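Local coordinates for surface protein SPB1 (Streptococcus agalactiae, PDB 4UZG), which forms the backbone subunit of the group B streptococcus type 2b pilus, probably joined to further subunits by sortase, at residues 7-15 with 228-236; 58-66 with 117-125. All blocks are in the same frame, centred on the assembly; numbering follows the deposited sequence. Where two conformers were deposited one is given.

Contact 1 of 2, residues 7-15 with 228-236. With EDO (1,2-ethanediol), chain B; EDO (1,2-ethanediol), chain C.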
# COMPACT_ATOMS: atom_id res chain seq x y z
N ASP A 7 1.96 -6.24 -4.89
CA ASP A 7 1.86 -7.62 -4.49
C ASP A 7 0.66 -7.97 -3.62
O ASP A 7 0.37 -9.15 -3.49
CB ASP A 7 3.16 -8.11 -3.83
CG ASP A 7 3.50 -7.45 -2.51
OD1 ASP A 7 3.35 -6.23 -2.34
OD2 ASP A 7 3.97 -8.18 -1.64
N GLN A 8 -0.01 -6.99 -3.03
CA GLN A 8 -1.17 -7.27 -2.18
C GLN A 8 -2.30 -6.32 -2.54
O GLN A 8 -2.06 -5.17 -2.92
CB GLN A 8 -0.84 -7.06 -0.69
CG GLN A 8 0.25 -8.02 -0.20
CD GLN A 8 -0.28 -9.41 0.08
OE1 GLN A 8 -1.05 -9.60 0.99
NE2 GLN A 8 0.12 -10.39 -0.72
N LYS A 9 -3.53 -6.77 -2.33
CA LYS A 9 -4.70 -5.94 -2.58
C LYS A 9 -4.81 -4.77 -1.59
O LYS A 9 -5.31 -3.71 -1.94
CB LYS A 9 -5.97 -6.79 -2.51
CG LYS A 9 -6.08 -7.82 -3.62
CD LYS A 9 -7.34 -8.69 -3.45
CE LYS A 9 -7.32 -9.57 -2.17
NZ LYS A 9 -6.30 -10.68 -2.18
N THR A 10 -4.37 -4.99 -0.36
CA THR A 10 -4.36 -3.96 0.68
C THR A 10 -3.16 -4.18 1.58
O THR A 10 -2.55 -5.26 1.59
CB THR A 10 -5.64 -3.97 1.55
OG1 THR A 10 -5.70 -5.20 2.27
CG2 THR A 10 -6.89 -3.79 0.75
N TYR A 11 -2.85 -3.15 2.36
CA TYR A 11 -1.71 -3.12 3.26
C TYR A 11 -2.09 -2.44 4.55
O TYR A 11 -3.04 -1.65 4.59
CB TYR A 11 -0.56 -2.31 2.63
CG TYR A 11 -0.02 -2.90 1.36
CD1 TYR A 11 0.99 -3.84 1.37
CD2 TYR A 11 -0.52 -2.51 0.13
CE1 TYR A 11 1.48 -4.38 0.19
CE2 TYR A 11 -0.04 -3.04 -1.06
CZ TYR A 11 0.96 -3.98 -1.03
OH TYR A 11 1.40 -4.48 -2.23
N SER A 12 -1.33 -2.69 5.60
CA SER A 12 -1.32 -1.84 6.78
C SER A 12 -0.19 -0.83 6.66
O SER A 12 0.86 -1.09 6.07
CB SER A 12 -1.11 -2.64 8.07
OG SER A 12 -2.26 -3.39 8.39
N VAL A 13 -0.41 0.36 7.24
CA VAL A 13 0.63 1.35 7.37
C VAL A 13 1.88 0.71 7.99
O VAL A 13 1.79 -0.05 8.96
CB VAL A 13 0.10 2.56 8.17
CG1 VAL A 13 1.22 3.47 8.63
CG2 VAL A 13 -0.91 3.33 7.32
N GLY A 14 3.02 0.98 7.38
CA GLY A 14 4.30 0.40 7.75
C GLY A 14 4.71 -0.82 6.93
O GLY A 14 5.88 -1.23 6.99
N ASP A 15 3.78 -1.39 6.18
CA ASP A 15 4.08 -2.57 5.38
C ASP A 15 5.00 -2.21 4.20
O ASP A 15 4.99 -1.10 3.66
CB ASP A 15 2.83 -3.21 4.79
CG ASP A 15 1.97 -3.98 5.77
OD1 ASP A 15 2.33 -4.13 6.95
OD2 ASP A 15 0.91 -4.46 5.30
N ILE A 228 -9.60 4.18 13.64
CA ILE A 228 -8.31 3.53 13.41
C ILE A 228 -8.12 3.45 11.91
O ILE A 228 -8.88 2.77 11.22
CB ILE A 228 -8.23 2.13 14.06
CG1 ILE A 228 -8.59 2.19 15.56
CG2 ILE A 228 -6.84 1.56 13.83
CD1 ILE A 228 -8.64 0.84 16.25
N THR A 229 -7.13 4.18 11.40
CA THR A 229 -6.92 4.31 9.96
C THR A 229 -5.60 3.67 9.57
O THR A 229 -4.57 3.99 10.15
CB THR A 229 -6.90 5.79 9.57
OG1 THR A 229 -8.09 6.41 10.06
CG2 THR A 229 -6.77 5.97 8.06
N GLY A 230 -5.64 2.81 8.56
CA GLY A 230 -4.41 2.27 8.00
C GLY A 230 -4.19 0.78 8.18
O GLY A 230 -3.06 0.36 8.41
N LEU A 231 -5.25 -0.02 8.05
CA LEU A 231 -5.20 -1.45 8.31
C LEU A 231 -5.45 -2.25 7.02
O LEU A 231 -6.32 -1.93 6.21
CB LEU A 231 -6.29 -1.85 9.31
CG LEU A 231 -6.12 -1.28 10.71
CD1 LEU A 231 -7.40 -1.47 11.50
CD2 LEU A 231 -4.96 -1.94 11.41
N LYS A 232 -4.74 -3.35 6.91
CA LYS A 232 -4.93 -4.35 5.88
C LYS A 232 -6.31 -4.99 6.02
O LYS A 232 -6.85 -5.12 7.12
CB LYS A 232 -3.81 -5.41 6.06
CG LYS A 232 -3.67 -6.39 4.92
CD LYS A 232 -2.48 -7.32 5.15
CE LYS A 232 -2.23 -8.30 4.03
NZ LYS A 232 -1.67 -7.62 2.81
N GLU A 233 -6.87 -5.48 4.92
CA GLU A 233 -8.08 -6.27 4.99
C GLU A 233 -7.88 -7.45 5.93
O GLU A 233 -6.77 -7.97 6.08
CB GLU A 233 -8.47 -6.77 3.61
CG GLU A 233 -7.52 -7.82 3.10
CD GLU A 233 -7.62 -7.99 1.60
OE1 GLU A 233 -6.88 -7.28 0.88
OE2 GLU A 233 -8.44 -8.82 1.15
N GLY A 234 -8.97 -7.91 6.53
CA GLY A 234 -8.94 -9.06 7.41
C GLY A 234 -10.03 -8.98 8.45
O GLY A 234 -10.94 -8.17 8.38
N THR A 235 -9.90 -9.88 9.41
CA THR A 235 -10.87 -10.00 10.50
C THR A 235 -10.21 -9.52 11.79
O THR A 235 -9.16 -10.02 12.16
CB THR A 235 -11.34 -11.45 10.67
OG1 THR A 235 -11.89 -11.91 9.44
CG2 THR A 235 -12.41 -11.54 11.76
N TYR A 236 -10.83 -8.56 12.46
CA TYR A 236 -10.30 -7.97 13.66
C TYR A 236 -11.32 -8.09 14.77
O TYR A 236 -12.49 -8.40 14.53
CB TYR A 236 -9.94 -6.49 13.40
CG TYR A 236 -8.89 -6.33 12.34
CD1 TYR A 236 -7.55 -6.40 12.67
CD2 TYR A 236 -9.22 -6.15 11.00
CE1 TYR A 236 -6.55 -6.29 11.69
CE2 TYR A 236 -8.24 -6.05 10.02
CZ TYR A 236 -6.90 -6.10 10.37
OH TYR A 236 -5.89 -5.99 9.43
C1 EDO B . -6.22 -11.11 9.50
O1 EDO B . -7.58 -11.45 9.35
C2 EDO B . -6.11 -9.79 10.25
O2 EDO B . -6.55 -9.93 11.59
C1 EDO C . -6.02 6.94 13.59
O1 EDO C . -5.46 5.71 13.16
C2 EDO C . -5.03 8.08 13.39
O2 EDO C . -4.82 8.26 11.99
O HOH W 1 -4.39 -8.01 1.13
O HOH W 2 0.85 -6.69 3.77
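Lys232 lays its aliphatic chain along residues 8-12 and is held by hydrogen bonds at both ends. Its CG is anti to the backbone N (chi1 -169°), and the chain stays extended until a bend at its last torsion, which carries NZ to Gln8 and Thr10. NZ donates to Gln8 OE1 at 2.8 Å, in the plane of the amide and on a lone pair. It also donates to the backbone O of Thr10 at 2.8 Å, tilted from the carbonyl plane. Two waters are further acceptors. Four acceptors outnumber the three protons of NZ, and at least one proton must be shared. The more distant water donates to Glu233 OE1, the other to Asp15 OD2. The lysine charge is thus linked through water to two carboxylates.

Two hydroxyls hold the backbone N-H groups of residues 232 and 233. Thr10 OG1 accepts from Glu233 N at 2.9 Å in a nearly straight bond (172°). It donates in turn to Glu233 OE1 at 2.8 Å, on the anti lone pair of that oxygen. Glu233 has CG between its backbone N and carbonyl carbon (chi1 70°), which folds the carboxylate back to the threonine. Ser12 OG takes the N-H of Lys232 at 2.9 Å.

One backbone bond ties the other end, Val13 N to Gly230 O at 2.9 Å. Val13 CG2 packs on Gly230 CA at 3.7 Å.

Asp15 OD2 accepts from Ser12 N, and the type II turn from Ser12 to Asp15 brings the two together. Tyr236 OH donates to Lys232 O. Gly230 and Leu231 form a G1 beta bulge opposite Gly169. The arrangement is an interdomain junction: the loop between strands 4-6 and 16-26 docks on the 231-234 connection of the prealbumin-like domain.

Contact 2 of 2, residues 58-66 with 117-125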
# COMPACT_ATOMS: atom_id res chain seq x y z
N GLU A 58 15.28 -4.68 -8.82
CA GLU A 58 15.77 -5.80 -9.60
C GLU A 58 15.29 -5.53 -11.02
O GLU A 58 14.09 -5.37 -11.26
CB GLU A 58 15.25 -7.13 -9.08
CG GLU A 58 15.78 -8.32 -9.83
CD GLU A 58 16.80 -9.10 -9.05
OE1 GLU A 58 17.49 -8.50 -8.20
OE2 GLU A 58 16.92 -10.33 -9.27
N VAL A 59 16.24 -5.48 -11.95
CA VAL A 59 15.96 -5.10 -13.33
C VAL A 59 16.34 -6.28 -14.22
O VAL A 59 17.50 -6.71 -14.20
CB VAL A 59 16.74 -3.84 -13.75
CG1 VAL A 59 16.32 -3.42 -15.14
CG2 VAL A 59 16.54 -2.71 -12.74
N THR A 60 15.39 -6.79 -14.99
CA THR A 60 15.64 -7.93 -15.86
C THR A 60 15.10 -7.70 -17.26
O THR A 60 14.14 -6.94 -17.48
CB THR A 60 15.01 -9.23 -15.30
OG1 THR A 60 13.59 -9.06 -15.21
CG2 THR A 60 15.56 -9.65 -13.95
N ILE A 61 15.72 -8.43 -18.19
CA ILE A 61 15.25 -8.54 -19.55
C ILE A 61 14.98 -10.02 -19.80
O ILE A 61 15.85 -10.86 -19.59
CB ILE A 61 16.29 -8.01 -20.57
CG1 ILE A 61 16.65 -6.54 -20.27
CG2 ILE A 61 15.75 -8.18 -21.99
CD1 ILE A 61 17.78 -6.03 -21.07
N THR A 62 13.77 -10.33 -20.25
CA THR A 62 13.36 -11.72 -20.52
C THR A 62 13.01 -11.83 -22.00
O THR A 62 12.16 -11.08 -22.50
CB THR A 62 12.16 -12.11 -19.66
OG1 THR A 62 12.45 -11.87 -18.29
CG2 THR A 62 11.84 -13.59 -19.85
N ASP A 63 13.67 -12.74 -22.69
CA ASP A 63 13.47 -12.89 -24.11
C ASP A 63 12.29 -13.81 -24.37
O ASP A 63 11.64 -14.29 -23.45
CB ASP A 63 14.77 -13.28 -24.83
CG ASP A 63 15.16 -14.73 -24.67
OD1 ASP A 63 14.35 -15.57 -24.22
OD2 ASP A 63 16.32 -15.03 -25.05
N GLY A 64 11.98 -14.01 -25.65
CA GLY A 64 10.78 -14.73 -26.02
C GLY A 64 10.80 -16.20 -25.62
O GLY A 64 9.76 -16.83 -25.59
N SER A 65 11.98 -16.75 -25.37
CA SER A 65 12.15 -18.14 -24.94
C SER A 65 12.10 -18.30 -23.42
O SER A 65 12.11 -19.41 -22.91
CB SER A 65 13.51 -18.66 -25.42
OG SER A 65 14.56 -18.31 -24.52
N GLY A 66 12.10 -17.18 -22.70
CA GLY A 66 12.12 -17.21 -21.23
C GLY A 66 13.50 -17.00 -20.61
O GLY A 66 13.62 -16.96 -19.38
N TYR A 117 20.57 -7.03 -27.34
CA TYR A 117 19.50 -7.99 -27.13
C TYR A 117 18.86 -8.28 -28.48
O TYR A 117 18.99 -7.51 -29.45
CB TYR A 117 18.50 -7.44 -26.11
CG TYR A 117 19.21 -6.94 -24.86
CD1 TYR A 117 19.92 -7.80 -24.04
CD2 TYR A 117 19.24 -5.58 -24.55
CE1 TYR A 117 20.64 -7.34 -22.92
CE2 TYR A 117 19.94 -5.10 -23.43
CZ TYR A 117 20.64 -6.00 -22.63
OH TYR A 117 21.37 -5.58 -21.54
N LYS A 118 18.21 -9.42 -28.57
CA LYS A 118 17.58 -9.79 -29.82
C LYS A 118 16.14 -10.20 -29.58
O LYS A 118 15.74 -10.58 -28.46
CB LYS A 118 18.37 -10.86 -30.56
CG LYS A 118 18.66 -12.07 -29.74
CD LYS A 118 19.49 -13.10 -30.51
CE LYS A 118 19.61 -14.41 -29.73
NZ LYS A 118 20.30 -15.48 -30.50
N GLY A 119 15.37 -10.08 -30.65
CA GLY A 119 13.98 -10.47 -30.66
C GLY A 119 13.14 -9.54 -29.82
O GLY A 119 13.40 -8.34 -29.71
N ILE A 120 12.08 -10.12 -29.29
CA ILE A 120 11.09 -9.39 -28.52
C ILE A 120 11.34 -9.66 -27.05
O ILE A 120 11.36 -10.80 -26.63
CB ILE A 120 9.68 -9.87 -28.93
CG1 ILE A 120 9.51 -9.80 -30.45
CG2 ILE A 120 8.65 -9.05 -28.22
CD1 ILE A 120 8.39 -10.64 -30.95
N ASN A 121 11.57 -8.60 -26.29
CA ASN A 121 11.93 -8.73 -24.89
C ASN A 121 10.94 -8.06 -23.97
O ASN A 121 10.29 -7.08 -24.32
CB ASN A 121 13.32 -8.14 -24.68
CG ASN A 121 14.39 -8.97 -25.33
OD1 ASN A 121 14.73 -10.03 -24.84
ND2 ASN A 121 14.89 -8.51 -26.46
N THR A 122 10.86 -8.60 -22.76
CA THR A 122 10.13 -7.99 -21.67
C THR A 122 11.12 -7.38 -20.68
O THR A 122 12.01 -8.06 -20.18
CB THR A 122 9.26 -9.01 -20.94
OG1 THR A 122 8.28 -9.51 -21.85
CG2 THR A 122 8.56 -8.38 -19.74
N ILE A 123 10.94 -6.10 -20.39
CA ILE A 123 11.67 -5.42 -19.34
C ILE A 123 10.82 -5.47 -18.08
O ILE A 123 9.66 -5.11 -18.11
CB ILE A 123 11.95 -3.95 -19.72
CG1 ILE A 123 12.87 -3.87 -20.95
CG2 ILE A 123 12.58 -3.21 -18.54
CD1 ILE A 123 12.94 -2.46 -21.57
N THR A 124 11.41 -5.94 -16.98
CA THR A 124 10.73 -5.96 -15.70
C THR A 124 11.60 -5.20 -14.69
O THR A 124 12.79 -5.45 -14.58
CB THR A 124 10.46 -7.40 -15.18
OG1 THR A 124 9.83 -8.14 -16.22
CG2 THR A 124 9.57 -7.39 -13.97
N VAL A 125 10.97 -4.30 -13.94
CA VAL A 125 11.60 -3.65 -12.80
C VAL A 125 10.75 -3.95 -11.58
O VAL A 125 9.58 -3.58 -11.53
CB VAL A 125 11.73 -2.13 -13.00
CG1 VAL A 125 12.33 -1.46 -11.75
CG2 VAL A 125 12.55 -1.79 -14.23
O HOH W 3 12.02 -9.25 -17.54
O HOH W 4 16.55 -13.48 -27.93
O HOH W 5 13.53 -12.38 -27.80
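Thr60 and Thr124 lie side by side on one face of the sheet, with Thr60 OG1 3.5 Å from Thr124 CB. One water is hydrogen-bonded to the hydroxyls of Thr60, Thr62 and Thr124 and to the backbone O of Thr122.

The other face is largely apolar. Val59 CG1 meets Val125 CG2 at 4.2 Å. Ile61 was modelled in two conformers. In the one given, its CD1 methyl sits over one face of the Tyr117 ring, 3.5 Å from the centroid and 21° off the normal, a CH-pi contact displaced toward CZ and CE2. CG1 is beside the backbone N (chi1 -58°) in this conformer; this turns CD1 toward the tyrosine and leaves CG2 against Asn121. Asn121 OD1 also approaches Asp63, 3.2 Å from its CA.

Between the two faces runs an antiparallel ladder. Thr60 pairs with Thr124 and Thr62 with Thr122, each through two backbone hydrogen bonds. Thr122 N to Thr62 O is 2.8 Å. Val59 with Val125 and Ile61 with Ile123 are the non-hydrogen-bonded pairs.

The ends are set by local bonds. Asp63 OD1 accepts from Ser65 N at 2.9 Å, an Asx turn, and also from Asn67 N. Asn121 ND2 donates to Lys118 O from above the carbonyl plane.

Tyr117 OH is hydrogen-bonded to Gly80 N, and its ring meets Trp97. The two strands are interior strands of the large sheet: strand 68-73 flanks 50-62, and strand 16-26 flanks 121-131. From strand 90-96, Ile93 packs on Val59 and Val125, and Ile95 on Val59 and Ile123.

Overall arrangement
Contact 1 and contact 2 lie 33 Å apart between centres, with nearest atoms about 10 Å apart, and do not touch. Both segments of contact 2 fall, in sequence, between the two segments of contact 1. Strand 16-26 connects them: it follows the 7-15 loop directly and borders strand 121-131 of contact 2. Contact 2 is thus internal to the large sheet, whereas contact 1 joins that part of the molecule to the prealbumin-like domain. Each lies near a bound calcium ion, about 5 Å from the side chain of Asp15 in contact 1 and about 7 Å from that of Asp63 in contact 2.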